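Local coordinates for EDD domain protein, DegV family (Ruminococcus gnavus, PDB 3JR7) that is of unknown function but probably binds a lipid such as a fatty acid, at residues D280-G283 with I284-V287; N182-T185 with L186-G190; G210-P213 with Q214-C218; N255-E258 with R259-V263. All coordinates share one frame; numbering follows the deposited sequence.

Contact 1. Residues D280-G283 with I284-V287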
# COMPACT_ATOMS: atom_id res chain seq x y z
N ASP A 280 3.72 -2.21 10.78
CA ASP A 280 5.06 -1.92 10.34
C ASP A 280 5.09 -1.96 8.84
O ASP A 280 4.45 -2.82 8.23
CB ASP A 280 6.07 -2.93 10.88
CG ASP A 280 6.22 -2.83 12.39
OD1 ASP A 280 6.84 -1.88 12.84
OD2 ASP A 280 5.63 -3.66 13.10
N THR A 281 5.84 -1.05 8.26
CA THR A 281 5.96 -1.01 6.80
C THR A 281 6.61 -2.28 6.20
O THR A 281 7.56 -2.85 6.76
CB THR A 281 6.76 0.19 6.34
OG1 THR A 281 7.94 0.30 7.14
CG2 THR A 281 5.96 1.48 6.42
N SER A 282 6.10 -2.70 5.06
CA SER A 282 6.68 -3.82 4.27
C SER A 282 8.05 -3.40 3.71
O SER A 282 8.46 -2.26 3.85
CB SER A 282 5.77 -4.11 3.08
OG SER A 282 5.85 -3.00 2.14
N GLY A 283 8.76 -4.33 3.07
CA GLY A 283 10.03 -4.02 2.43
C GLY A 283 9.93 -2.87 1.43
O GLY A 283 10.71 -1.90 1.48
N ILE A 284 8.98 -2.97 0.49
CA ILE A 284 8.86 -1.87 -0.50
C ILE A 284 8.44 -0.56 0.19
O ILE A 284 8.98 0.50 -0.11
CB ILE A 284 7.88 -2.25 -1.60
CG1 ILE A 284 8.45 -3.44 -2.40
CG2 ILE A 284 7.59 -1.05 -2.52
CD1 ILE A 284 9.73 -3.12 -3.20
N SER A 285 7.52 -0.64 1.14
CA SER A 285 7.08 0.53 1.87
C SER A 285 8.25 1.18 2.64
O SER A 285 8.40 2.40 2.65
CB SER A 285 5.92 0.16 2.81
OG SER A 285 4.71 -0.16 2.08
N THR A 286 9.07 0.34 3.28
CA THR A 286 10.27 0.82 3.95
C THR A 286 11.23 1.52 3.00
O THR A 286 11.70 2.63 3.29
CB THR A 286 10.97 -0.33 4.65
OG1 THR A 286 10.12 -0.77 5.73
CG2 THR A 286 12.35 0.08 5.12
N VAL A 287 11.47 0.92 1.84
CA VAL A 287 12.39 1.52 0.88
C VAL A 287 11.97 2.93 0.47
O VAL A 287 12.80 3.84 0.39
CB VAL A 287 12.54 0.62 -0.36
CG1 VAL A 287 13.25 1.37 -1.50
CG2 VAL A 287 13.30 -0.71 -0.00
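Ser282 caps the start of helix 283-289. Its OG accepts from Ser285 N at 3.1 Å, with an N-H...O angle of 161°. OG stands between the backbone N and the carbonyl carbon (chi1 70°), which turns it back over the first turn of the helix. The carbonyl O of the same residue is held by two donors from Thr286. Thr286 N comes almost in line with the carbonyl of Ser282, 2.7 Å from its O. Thr286 OG1 donates to Ser282 O from above the carbonyl plane at 2.9 Å. Thr281 crosses Thr286 at about a right angle, and its OG1 lies 2.8 Å from Thr286 OG1. Thr281 CB rests 3.6 Å from Ser285 CB, and the methyl CG2 lies against the same atom. This is an N-cap at the point where strand 275-280 hands over to a helix, and Ser285 belongs to the pocket that holds a polyether molecule. Val287 N to Gly283 O continues the helical bonding. Further out, Ser282 OG also bonds to Cys29 O, and Ser285 OG bonds to Glu31 OE2, which takes Ser282 N as well. Asp58 accepts from Ile284 N. With an alanine in place of Ser282, Ser285 N is likely to lose its capping acceptor and Cys29 O this hydroxyl. Thr286 packs on Leu67 and Leu68 of helix 64-73, and Ile284 on Leu47 and Ile49 of strand 42-51.

Contact 2. Residues N182-T185 with L186-G190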
# COMPACT_ATOMS: atom_id res chain seq x y z
N ASN A 182 12.33 11.47 4.86
CA ASN A 182 13.23 11.42 3.71
C ASN A 182 12.52 11.04 2.38
O ASN A 182 12.25 9.88 2.14
CB ASN A 182 14.33 10.41 4.05
CG ASN A 182 15.35 10.27 2.94
OD1 ASN A 182 15.34 11.04 1.97
ND2 ASN A 182 16.26 9.28 3.08
N LEU A 183 12.28 12.05 1.54
CA LEU A 183 11.57 11.89 0.26
C LEU A 183 12.48 11.52 -0.89
O LEU A 183 12.01 11.33 -2.03
CB LEU A 183 10.84 13.19 -0.12
CG LEU A 183 9.55 13.50 0.62
CD1 LEU A 183 9.26 14.95 0.45
CD2 LEU A 183 8.41 12.70 0.08
N ASP A 184 13.78 11.42 -0.62
CA ASP A 184 14.74 11.28 -1.71
C ASP A 184 14.57 10.00 -2.54
O ASP A 184 14.85 10.03 -3.75
CB ASP A 184 16.17 11.34 -1.19
CG ASP A 184 16.57 12.72 -0.65
OD1 ASP A 184 15.79 13.72 -0.71
OD2 ASP A 184 17.69 12.78 -0.12
N THR A 185 14.20 8.89 -1.93
CA THR A 185 14.06 7.63 -2.69
C THR A 185 12.89 7.76 -3.69
O THR A 185 13.04 7.42 -4.88
CB THR A 185 13.90 6.42 -1.77
OG1 THR A 185 14.91 6.49 -0.75
CG2 THR A 185 14.06 5.08 -2.57
N LEU A 186 11.77 8.32 -3.25
CA LEU A 186 10.65 8.62 -4.15
C LEU A 186 11.07 9.61 -5.26
O LEU A 186 10.73 9.43 -6.45
CB LEU A 186 9.43 9.16 -3.38
CG LEU A 186 8.57 8.11 -2.62
CD1 LEU A 186 7.68 8.78 -1.54
CD2 LEU A 186 7.74 7.15 -3.58
N ARG A 187 11.81 10.64 -4.88
CA ARG A 187 12.19 11.67 -5.85
C ARG A 187 13.13 11.09 -6.89
O ARG A 187 12.87 11.18 -8.08
CB ARG A 187 12.82 12.86 -5.13
CG ARG A 187 13.54 13.87 -6.05
CD ARG A 187 12.58 14.70 -6.86
NE ARG A 187 11.74 15.54 -6.00
CZ ARG A 187 10.68 16.25 -6.39
NH1 ARG A 187 10.27 16.26 -7.66
NH2 ARG A 187 10.00 16.95 -5.49
N LYS A 188 14.18 10.44 -6.42
CA LYS A 188 15.23 9.94 -7.28
C LYS A 188 14.75 8.79 -8.17
O LYS A 188 15.23 8.62 -9.30
CB LYS A 188 16.48 9.55 -6.44
CG LYS A 188 17.27 10.79 -5.83
CD LYS A 188 16.40 11.74 -4.90
CE LYS A 188 17.02 13.10 -4.50
NZ LYS A 188 16.05 13.98 -3.71
N ASN A 189 13.79 8.00 -7.71
CA ASN A 189 13.24 6.92 -8.57
C ASN A 189 12.05 7.37 -9.44
O ASN A 189 11.39 6.54 -10.06
CB ASN A 189 12.89 5.67 -7.74
CG ASN A 189 14.12 4.99 -7.19
OD1 ASN A 189 15.20 5.55 -7.20
ND2 ASN A 189 13.96 3.79 -6.69
N GLY A 190 11.80 8.68 -9.51
CA GLY A 190 10.88 9.23 -10.52
C GLY A 190 9.40 9.12 -10.14
O GLY A 190 8.52 9.18 -11.01
O HOH W 1 11.53 8.59 -0.12
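Lys188 reaches back along one turn of helix 184-188 to Asp184. Its CB and CG pass beside Asp184 O, the carbonyl that accepts from Lys188 N. The chain then bends at chi2 (57°), which folds its outer half back toward the start of the helix. CD crowds Asp184 O in the model, and the places of both atoms are doubtful. CE runs alongside Asp184 CB at 3.8 Å. NZ ends 3.0 Å from Asp184 OD1 in a salt bridge whose hydrogen bond is weak. The two side chains lie side by side and point the same way, on the exposed flank of the helix.

Asp184 N is held by Asn182 OD1 at 3.0 Å. This donor sits above the amide carbonyl plane, in a capping bond at the turn that leads into the helix. A water joins Asn182 O to Leu186 N. Leu183 CD2 touches Leu186 CD1 at 4.3 Å, and the Leu186 side chain comes about 4 Å from the bound polyether. At the far end Asn189 N bonds to Thr185 O, and Gly190, with positive phi, closes a Schellman motif.

The buried flank faces helix 283-289. Thr185 packs on Val287 and Tyr288, and its OG1 bonds to Asn290 OD1. Leu186 packs on Tyr288 too. Asn189 bonds to Tyr288 OH of the same helix and to Lys79 at the start of strand 79-81.

Contact 3. Residues G210-P213 with Q214-C218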
# COMPACT_ATOMS: atom_id res chain seq x y z
N GLY A 210 0.13 13.18 -0.49
CA GLY A 210 -1.05 12.36 -0.65
C GLY A 210 -1.24 11.82 -2.06
O GLY A 210 -0.54 12.20 -3.00
N SER A 211 -2.20 10.91 -2.19
CA SER A 211 -2.66 10.43 -3.48
C SER A 211 -3.52 11.47 -4.19
O SER A 211 -4.16 12.28 -3.54
CB SER A 211 -3.56 9.20 -3.32
OG SER A 211 -4.66 9.45 -2.46
N THR A 212 -3.56 11.35 -5.52
CA THR A 212 -4.57 11.95 -6.33
C THR A 212 -5.52 10.86 -6.68
O THR A 212 -5.15 9.69 -6.55
CB THR A 212 -3.97 12.52 -7.68
OG1 THR A 212 -3.41 11.47 -8.49
CG2 THR A 212 -2.88 13.55 -7.37
N PRO A 213 -6.73 11.21 -7.15
CA PRO A 213 -7.65 10.14 -7.56
C PRO A 213 -7.11 9.25 -8.70
O PRO A 213 -7.50 8.11 -8.79
CB PRO A 213 -8.97 10.90 -7.94
CG PRO A 213 -8.82 12.28 -7.28
CD PRO A 213 -7.31 12.56 -7.30
N GLN A 214 -6.17 9.72 -9.49
CA GLN A 214 -5.55 8.87 -10.51
C GLN A 214 -4.46 7.94 -9.96
O GLN A 214 -3.99 7.10 -10.68
CB GLN A 214 -4.91 9.67 -11.64
CG GLN A 214 -5.64 10.93 -11.99
CD GLN A 214 -5.23 12.09 -11.12
OE1 GLN A 214 -4.09 12.61 -11.22
NE2 GLN A 214 -6.13 12.51 -10.28
N GLY A 215 -4.06 8.08 -8.70
CA GLY A 215 -2.96 7.24 -8.13
C GLY A 215 -1.57 7.82 -8.28
O GLY A 215 -0.58 7.07 -8.22
N THR A 216 -1.46 9.13 -8.53
CA THR A 216 -0.18 9.80 -8.50
C THR A 216 -0.01 10.44 -7.10
O THR A 216 -0.95 10.47 -6.29
CB THR A 216 -0.00 10.88 -9.61
OG1 THR A 216 -1.02 11.86 -9.48
CG2 THR A 216 -0.02 10.26 -11.05
N ILE A 217 1.18 10.98 -6.83
CA ILE A 217 1.45 11.65 -5.58
C ILE A 217 1.38 13.16 -5.77
O ILE A 217 1.88 13.69 -6.76
CB ILE A 217 2.85 11.25 -5.05
CG1 ILE A 217 2.88 9.72 -4.81
CG2 ILE A 217 3.21 12.05 -3.75
CD1 ILE A 217 4.24 9.11 -4.52
N CYS A 218 0.78 13.85 -4.82
CA CYS A 218 0.81 15.33 -4.82
C CYS A 218 1.16 15.84 -3.40
O CYS A 218 1.15 15.10 -2.42
CB CYS A 218 -0.54 15.92 -5.25
SG CYS A 218 -1.96 15.53 -4.10
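Strands 205-211 and 217-224 run antiparallel here, with Gly210 and Cys218 a hydrogen-bonded pair and Ser211 and Ile217 a non-hydrogen-bonded one. Cys218 N meets Gly210 O at 2.8 Å, and Gly210 N returns a bond to Cys218 O. Thr212 N then bonds to Thr216 O, and Gly215 N closes a type I turn on Thr212 O at 2.9 Å.

Thr212 is the central side chain. Its OG1 sits between the backbone N and the carbonyl carbon (chi1 63°), which aims it across the loop. Thr212 OG1 meets Thr216 OG1 at 2.6 Å, a hydrogen bond in which either hydroxyl may donate. Gln214 OE1 lies 3.0 Å from Thr212 OG1, at best a weak hydrogen bond. A bend at chi2 (86°) brings the Gln214 amide back over Thr212 and Pro213. Gln214 NE2 comes 3.2 Å from Pro213 CD, and the proline and glutamine side chains lie side by side. The methyl CG2 of Thr212 lies between Thr216 OG1 and Cys218 SG, 3.9 Å from the sulfur. A valine in place of Thr212 would probably leave Thr216 OG1 without its hydroxyl partner and the Gln214 amide freer to turn.

Ser211 OG bonds to Thr176 N on the next strand, and Ser105 OG bonds to Gly215 O. Ile217 packs on Leu108, Leu192 and Ile195. The arrangement is a 3:5 hairpin, with a type I turn and G1 bulge at Gly215, on the sheet edge. Ser211, Gly215 and Thr216 line the pocket of the polyether, probably a crystallisation additive, and this pocket may be the lipid site.

Contact 4. Residues N255-E258 with R259-V263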
# COMPACT_ATOMS: atom_id res chain seq x y z
N ASN A 255 9.58 2.21 11.53
CA ASN A 255 10.46 2.33 12.72
C ASN A 255 10.11 3.56 13.58
O ASN A 255 10.99 4.28 14.06
CB ASN A 255 11.91 2.40 12.27
CG ASN A 255 12.91 2.28 13.43
OD1 ASN A 255 12.71 1.49 14.35
ND2 ASN A 255 13.99 3.06 13.37
N CYS A 256 8.81 3.82 13.75
CA CYS A 256 8.35 4.96 14.59
C CYS A 256 6.94 4.69 15.13
O CYS A 256 5.95 5.37 14.82
CB CYS A 256 8.47 6.29 13.83
SG CYS A 256 7.56 6.35 12.25
N GLU A 257 6.86 3.65 15.95
CA GLU A 257 5.59 3.23 16.49
C GLU A 257 4.89 4.31 17.31
O GLU A 257 3.66 4.43 17.26
CB GLU A 257 5.73 1.96 17.33
CG GLU A 257 4.39 1.32 17.56
CD GLU A 257 4.40 0.17 18.54
OE1 GLU A 257 5.46 -0.45 18.78
OE2 GLU A 257 3.31 -0.12 19.08
N GLU A 258 5.64 5.06 18.10
CA GLU A 258 5.01 6.08 18.94
C GLU A 258 4.46 7.23 18.11
O GLU A 258 3.42 7.79 18.42
CB GLU A 258 5.95 6.62 20.03
CG GLU A 258 6.07 5.67 21.26
CD GLU A 258 4.72 5.28 21.92
OE1 GLU A 258 3.82 6.15 22.15
OE2 GLU A 258 4.55 4.06 22.20
N ARG A 259 5.17 7.59 17.06
CA ARG A 259 4.62 8.54 16.09
C ARG A 259 3.31 8.00 15.45
O ARG A 259 2.36 8.74 15.30
CB ARG A 259 5.66 8.83 15.04
CG ARG A 259 5.22 9.83 14.01
CD ARG A 259 6.37 10.11 13.06
NE ARG A 259 7.40 10.82 13.79
CZ ARG A 259 8.69 10.91 13.46
NH1 ARG A 259 9.18 10.31 12.39
NH2 ARG A 259 9.49 11.64 14.22
N ALA A 260 3.25 6.71 15.11
CA ALA A 260 2.01 6.12 14.63
C ALA A 260 0.87 6.28 15.65
O ALA A 260 -0.27 6.65 15.31
CB ALA A 260 2.22 4.63 14.28
N LYS A 261 1.17 6.00 16.91
CA LYS A 261 0.15 6.13 17.95
C LYS A 261 -0.36 7.56 18.12
O LYS A 261 -1.54 7.77 18.37
CB LYS A 261 0.69 5.59 19.29
CG LYS A 261 0.68 4.06 19.30
CD LYS A 261 1.14 3.49 20.60
CE LYS A 261 1.42 1.98 20.53
NZ LYS A 261 0.30 1.20 19.87
N GLU A 262 0.53 8.53 17.98
CA GLU A 262 0.16 9.94 18.09
C GLU A 262 -0.74 10.35 16.92
O GLU A 262 -1.74 11.04 17.10
CB GLU A 262 1.41 10.82 18.14
CG GLU A 262 1.16 12.32 18.13
CD GLU A 262 0.33 12.79 19.35
OE1 GLU A 262 0.06 11.99 20.28
OE2 GLU A 262 -0.08 13.98 19.35
N VAL A 263 -0.43 9.88 15.71
CA VAL A 263 -1.29 10.13 14.56
C VAL A 263 -2.66 9.54 14.79
O VAL A 263 -3.66 10.19 14.53
CB VAL A 263 -0.64 9.61 13.25
CG1 VAL A 263 -1.62 9.63 12.08
CG2 VAL A 263 0.60 10.44 12.98
O HOH W 2 1.38 -0.25 17.21
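Arg259 lays the aliphatic part of its chain beside Cys256. Its CB is 4.0 Å from Cys256 CB, and its CD is equally far from Cys256 SG. CG stands anti to the backbone N (chi1 -178°), which carries the chain outward beyond the sulfur. NH1 of the guanidinium bonds to Gly292 O. The side chain packs on Met226 and Leu230 of helix 226-240. Cys256 is the N-cap residue of helix 257-270. Its carbonyl O accepts from Ala260 N in the carbonyl plane at 3.0 Å. Ala260 is buried against Ile278 and Ile294. This is the helix of the beta-alpha-beta unit between strands 248-253 and 275-280.

Glu257 and Lys261 run side by side on the exposed flank. Glu257 OE2 and Lys261 NZ form a salt bridge at 3.4 Å. A water bonds to both, 2.7 Å from Glu257 OE2. Glu258 comes at Lys261 from another side, its OE2 3.8 Å from CD, while its charge stays away from NZ. Glu262 OE2 pairs with Arg265 one turn on. Two acids in the first turn probably suit the positive end of the helix dipole, and a salt bridge this long and hydrated is likely to be modest in strength.

Contact 1 is the buried one, contacts 2 and 3 are partly buried, and contact 4 lies at the surface. Contacts 1 and 4 sit at helix starts, contact 2 takes in a short helix from cap to Schellman end, and contact 3 is a hairpin turn. Hydroxyls do the work in contacts 1 and 3, whereas contacts 2 and 4 carry acid-lysine pairs one turn apart on their exposed flanks. Contacts 1 and 2 touch where Val287 O meets Thr185 CG2. Contacts 2 and 3 meet through Leu186 and Ile217. Those three contacts approach the bound polyether. Contact 4 belongs to the helix before strand 275-280, whose end leads into contact 1, about 15 Å away between centres.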